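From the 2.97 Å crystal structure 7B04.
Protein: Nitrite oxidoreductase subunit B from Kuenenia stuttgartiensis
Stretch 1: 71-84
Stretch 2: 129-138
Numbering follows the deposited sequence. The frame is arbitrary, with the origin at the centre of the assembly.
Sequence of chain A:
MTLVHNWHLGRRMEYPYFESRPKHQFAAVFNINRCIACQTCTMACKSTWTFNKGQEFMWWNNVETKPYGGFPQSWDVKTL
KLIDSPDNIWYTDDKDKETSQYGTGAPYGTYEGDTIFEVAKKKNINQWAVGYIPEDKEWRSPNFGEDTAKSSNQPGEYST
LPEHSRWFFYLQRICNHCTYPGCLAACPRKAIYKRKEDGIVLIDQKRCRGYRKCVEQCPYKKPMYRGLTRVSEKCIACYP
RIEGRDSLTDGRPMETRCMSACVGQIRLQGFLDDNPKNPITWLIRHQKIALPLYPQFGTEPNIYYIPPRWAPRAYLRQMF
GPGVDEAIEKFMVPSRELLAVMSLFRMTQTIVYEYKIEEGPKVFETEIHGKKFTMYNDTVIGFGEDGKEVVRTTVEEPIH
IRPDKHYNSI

Stretch 1 (71-84) FPQSWDVKTLKLID
Stretch 2, residues 129-138: AVGYIPEDKE

Residues 71-84 enter as a loop, make a type II turn from Pro72 to Trp75, and continue as a helix that begins at Trp75. A type I turn from Lys81 to Asp84 closes the stretch. Residues 129-138 are extended, except that 136-138 have helical phi/psi. The stretches run in opposite senses: CA atoms pair Gln73 with Glu138 (5.4 Å), Thr79 with Gly131 (6.5 Å) and Leu82 with Val130 (6.8 Å). Together they bury 581 Å²; Tyr132 (97 Å²) and Glu138 (90 Å²) are covered most.

One direct hydrogen bond joins them, from Gln73 N to Glu138 O (3.0 Å, 163°). Pro72, preceded by a cis peptide, packs beside it, with its CG 4.1 Å from Pro134 CG. Gln73 is m, t with chi3 3°; CA-to-CB points sideways and the end comes nearer to stretch 2. Water 2 links Gln73 OE1 (3.0 Å) to Lys137 O (3.2 Å).

Tyr132 is central, offering a flat face and a hydroxyl. Its chi1 is p (72°) and chi2 is -84°, so the ring lies against the helix. Lys78 CE sits over one face, 3.9 Å from the ring centroid, a CH-pi contact. Thr79 OG1 lies at the ring edge, 3.6 Å from Tyr132 CE1; chi1 m also gives that hydroxyl a weak bond to Trp75 O (3.3 Å). Water 1 accepts from Tyr132 OH (2.8 Å) and donates to Gln73 O (3.2 Å) and Glu138 OE1 (2.4 Å, very short).

Lys78 combines an aliphatic chain with a charge. It starts m, t, then bends at chi3 (91°) and chi4 (78°). CD approaches Tyr132 OH (3.3 Å), while NZ makes a long salt bridge to Glu138 OE2 (3.6 Å). Glu138 is m, t with chi3 near 0°, so its carboxylate meets both the lysine and water 1.

The far end is mostly apolar, suiting branched aliphatic side chains. Leu82 (m, t) puts CB 4.4 Å from Val130 CB; its CD1 makes van der Waals contact with backbone Gly131 O (3.8 Å). Val130 is m; its CG2 is 4.1 Å from CG2 of Ile83 (p, t).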

# COMPACT_ATOMS: atom_id res chain seq x y z
N PHE A 71 1.27 -14.16 10.18
CA PHE A 71 0.09 -13.73 10.93
C PHE A 71 -0.73 -14.96 11.29
O PHE A 71 -1.33 -15.58 10.39
CB PHE A 71 -0.77 -12.74 10.16
CG PHE A 71 -2.08 -12.43 10.83
CD1 PHE A 71 -2.12 -11.60 11.94
CD2 PHE A 71 -3.27 -13.00 10.39
CE1 PHE A 71 -3.32 -11.32 12.57
CE2 PHE A 71 -4.47 -12.72 11.02
CZ PHE A 71 -4.49 -11.88 12.11
N PRO A 72 -0.78 -15.36 12.57
CA PRO A 72 -0.16 -14.71 13.73
C PRO A 72 1.35 -14.86 13.70
O PRO A 72 1.87 -15.66 12.91
CB PRO A 72 -0.78 -15.47 14.92
CG PRO A 72 -1.95 -16.22 14.34
CD PRO A 72 -1.50 -16.57 12.97
N GLN A 73 2.04 -14.12 14.56
CA GLN A 73 3.50 -14.06 14.50
C GLN A 73 4.13 -15.44 14.65
O GLN A 73 3.89 -16.15 15.64
CB GLN A 73 4.00 -13.11 15.59
CG GLN A 73 3.20 -11.82 15.65
CD GLN A 73 3.46 -11.01 16.91
OE1 GLN A 73 4.29 -11.38 17.74
NE2 GLN A 73 2.74 -9.91 17.05
N SER A 74 4.95 -15.80 13.67
CA SER A 74 5.72 -17.04 13.66
C SER A 74 4.80 -18.27 13.78
O SER A 74 5.11 -19.23 14.48
CB SER A 74 6.77 -17.04 14.76
OG SER A 74 7.77 -16.07 14.51
N TRP A 75 3.68 -18.23 13.05
CA TRP A 75 2.70 -19.32 13.14
C TRP A 75 3.23 -20.63 12.57
O TRP A 75 2.95 -21.71 13.12
CB TRP A 75 1.42 -18.91 12.42
CG TRP A 75 1.61 -18.85 10.94
CD1 TRP A 75 2.06 -17.78 10.22
CD2 TRP A 75 1.38 -19.90 10.00
NE1 TRP A 75 2.11 -18.10 8.88
CE2 TRP A 75 1.70 -19.39 8.72
CE3 TRP A 75 0.93 -21.22 10.11
CZ2 TRP A 75 1.59 -20.16 7.57
CZ3 TRP A 75 0.82 -21.98 8.96
CH2 TRP A 75 1.14 -21.45 7.70
N ASP A 76 4.00 -20.59 11.48
CA ASP A 76 4.50 -21.83 10.89
C ASP A 76 5.49 -22.51 11.82
O ASP A 76 5.38 -23.71 12.09
CB ASP A 76 5.11 -21.58 9.51
CG ASP A 76 5.91 -20.30 9.44
OD1 ASP A 76 6.37 -19.82 10.50
OD2 ASP A 76 6.09 -19.77 8.32
N VAL A 77 6.48 -21.76 12.31
CA VAL A 77 7.53 -22.36 13.13
C VAL A 77 6.95 -22.92 14.43
O VAL A 77 7.39 -23.97 14.91
CB VAL A 77 8.66 -21.34 13.38
CG1 VAL A 77 9.15 -20.80 12.06
CG2 VAL A 77 8.20 -20.21 14.28
N LYS A 78 5.97 -22.23 15.00
CA LYS A 78 5.36 -22.69 16.25
C LYS A 78 4.69 -24.05 16.06
O LYS A 78 4.83 -24.94 16.89
CB LYS A 78 4.36 -21.66 16.77
CG LYS A 78 5.00 -20.42 17.37
CD LYS A 78 3.95 -19.45 17.89
CE LYS A 78 3.62 -19.71 19.35
NZ LYS A 78 4.66 -19.16 20.26
N THR A 79 3.95 -24.21 14.96
CA THR A 79 3.26 -25.47 14.69
C THR A 79 4.23 -26.54 14.19
O THR A 79 4.11 -27.71 14.56
CB THR A 79 2.13 -25.26 13.69
OG1 THR A 79 1.19 -24.31 14.23
CG2 THR A 79 1.41 -26.56 13.40
N LEU A 80 5.19 -26.15 13.35
CA LEU A 80 6.16 -27.12 12.83
C LEU A 80 7.02 -27.71 13.93
O LEU A 80 7.54 -28.82 13.77
CB LEU A 80 7.04 -26.46 11.76
CG LEU A 80 6.45 -26.27 10.37
CD1 LEU A 80 7.36 -25.41 9.51
CD2 LEU A 80 6.19 -27.61 9.69
N LYS A 81 7.19 -27.00 15.05
CA LYS A 81 7.96 -27.53 16.16
C LYS A 81 7.21 -28.63 16.91
O LYS A 81 7.84 -29.53 17.48
CB LYS A 81 8.31 -26.41 17.14
CG LYS A 81 9.17 -26.87 18.31
CD LYS A 81 9.58 -25.72 19.19
CE LYS A 81 10.70 -26.15 20.12
NZ LYS A 81 11.61 -27.12 19.46
N LEU A 82 5.89 -28.58 16.89
CA LEU A 82 5.08 -29.58 17.58
C LEU A 82 5.06 -30.91 16.84
O LEU A 82 4.53 -31.89 17.38
CB LEU A 82 3.66 -29.06 17.78
CG LEU A 82 3.56 -27.77 18.62
CD1 LEU A 82 2.14 -27.23 18.62
CD2 LEU A 82 4.05 -28.00 20.04
N ILE A 83 5.60 -30.97 15.62
CA ILE A 83 5.63 -32.20 14.84
C ILE A 83 7.06 -32.52 14.43
O ILE A 83 7.28 -33.38 13.56
CB ILE A 83 4.72 -32.09 13.61
CG1 ILE A 83 5.20 -30.96 12.70
CG2 ILE A 83 3.28 -31.86 14.03
CD1 ILE A 83 4.51 -30.92 11.35
N ASP A 84 8.04 -31.84 15.03
CA ASP A 84 9.43 -32.03 14.64
C ASP A 84 9.90 -33.43 15.02
O ASP A 84 9.84 -33.81 16.19
CB ASP A 84 10.31 -30.97 15.29
CG ASP A 84 11.72 -30.94 14.72
OD1 ASP A 84 11.98 -31.67 13.73
OD2 ASP A 84 12.57 -30.20 15.25
N ALA A 129 -5.74 -33.30 17.78
CA ALA A 129 -4.58 -32.81 17.05
C ALA A 129 -3.73 -31.95 17.97
O ALA A 129 -4.22 -31.38 18.95
CB ALA A 129 -4.99 -32.02 15.81
N VAL A 130 -2.44 -31.87 17.65
CA VAL A 130 -1.54 -30.97 18.36
C VAL A 130 -1.80 -29.54 17.90
O VAL A 130 -2.23 -29.30 16.77
CB VAL A 130 -0.07 -31.37 18.13
CG1 VAL A 130 0.33 -32.50 19.06
CG2 VAL A 130 0.16 -31.76 16.68
N GLY A 131 -1.54 -28.59 18.78
CA GLY A 131 -1.73 -27.20 18.43
C GLY A 131 -1.53 -26.30 19.63
O GLY A 131 -1.05 -26.72 20.68
N TYR A 132 -1.91 -25.04 19.43
CA TYR A 132 -1.82 -24.02 20.46
C TYR A 132 -2.81 -22.91 20.12
O TYR A 132 -3.21 -22.75 18.97
CB TYR A 132 -0.40 -23.46 20.58
CG TYR A 132 0.01 -22.56 19.43
CD1 TYR A 132 0.52 -23.10 18.25
CD2 TYR A 132 -0.10 -21.18 19.52
CE1 TYR A 132 0.89 -22.28 17.20
CE2 TYR A 132 0.27 -20.36 18.48
CZ TYR A 132 0.76 -20.91 17.32
OH TYR A 132 1.13 -20.10 16.27
N ILE A 133 -3.19 -22.16 21.15
CA ILE A 133 -4.04 -20.98 20.98
C ILE A 133 -3.13 -19.76 20.94
O ILE A 133 -2.47 -19.46 21.95
CB ILE A 133 -5.08 -20.86 22.10
CG1 ILE A 133 -6.08 -22.01 22.03
CG2 ILE A 133 -5.80 -19.53 22.02
CD1 ILE A 133 -7.01 -22.08 23.22
N PRO A 134 -3.04 -19.05 19.81
CA PRO A 134 -2.23 -17.83 19.78
C PRO A 134 -2.79 -16.79 20.73
O PRO A 134 -3.98 -16.48 20.71
CB PRO A 134 -2.32 -17.38 18.32
CG PRO A 134 -2.72 -18.61 17.56
CD PRO A 134 -3.60 -19.38 18.49
N GLU A 135 -1.91 -16.24 21.57
CA GLU A 135 -2.33 -15.23 22.52
C GLU A 135 -2.69 -13.95 21.76
O GLU A 135 -2.26 -13.74 20.62
CB GLU A 135 -1.22 -14.97 23.54
CG GLU A 135 -1.56 -14.01 24.66
CD GLU A 135 -0.52 -14.02 25.77
OE1 GLU A 135 0.30 -14.97 25.81
OE2 GLU A 135 -0.51 -13.08 26.59
N ASP A 136 -3.50 -13.10 22.40
CA ASP A 136 -3.95 -11.88 21.75
C ASP A 136 -2.78 -11.02 21.28
O ASP A 136 -2.89 -10.30 20.28
CB ASP A 136 -4.86 -11.08 22.68
CG ASP A 136 -4.18 -10.70 23.99
OD1 ASP A 136 -3.04 -11.13 24.23
OD2 ASP A 136 -4.80 -9.96 24.79
N LYS A 137 -1.65 -11.10 21.98
CA LYS A 137 -0.46 -10.36 21.58
C LYS A 137 0.22 -10.97 20.36
O LYS A 137 0.99 -10.28 19.69
CB LYS A 137 0.52 -10.26 22.75
CG LYS A 137 0.06 -9.26 23.79
CD LYS A 137 0.96 -9.21 25.01
CE LYS A 137 0.48 -8.14 25.98
NZ LYS A 137 1.19 -8.19 27.29
N GLU A 138 -0.06 -12.23 20.05
CA GLU A 138 0.50 -12.86 18.86
C GLU A 138 -0.33 -12.59 17.61
O GLU A 138 0.13 -12.88 16.50
CB GLU A 138 0.63 -14.37 19.05
CG GLU A 138 1.45 -14.80 20.26
CD GLU A 138 1.53 -16.31 20.40
OE1 GLU A 138 0.97 -17.02 19.54
OE2 GLU A 138 2.16 -16.78 21.37
O HOH W 1 1.39 -17.42 17.20
O HOH W 2 4.06 -10.28 20.53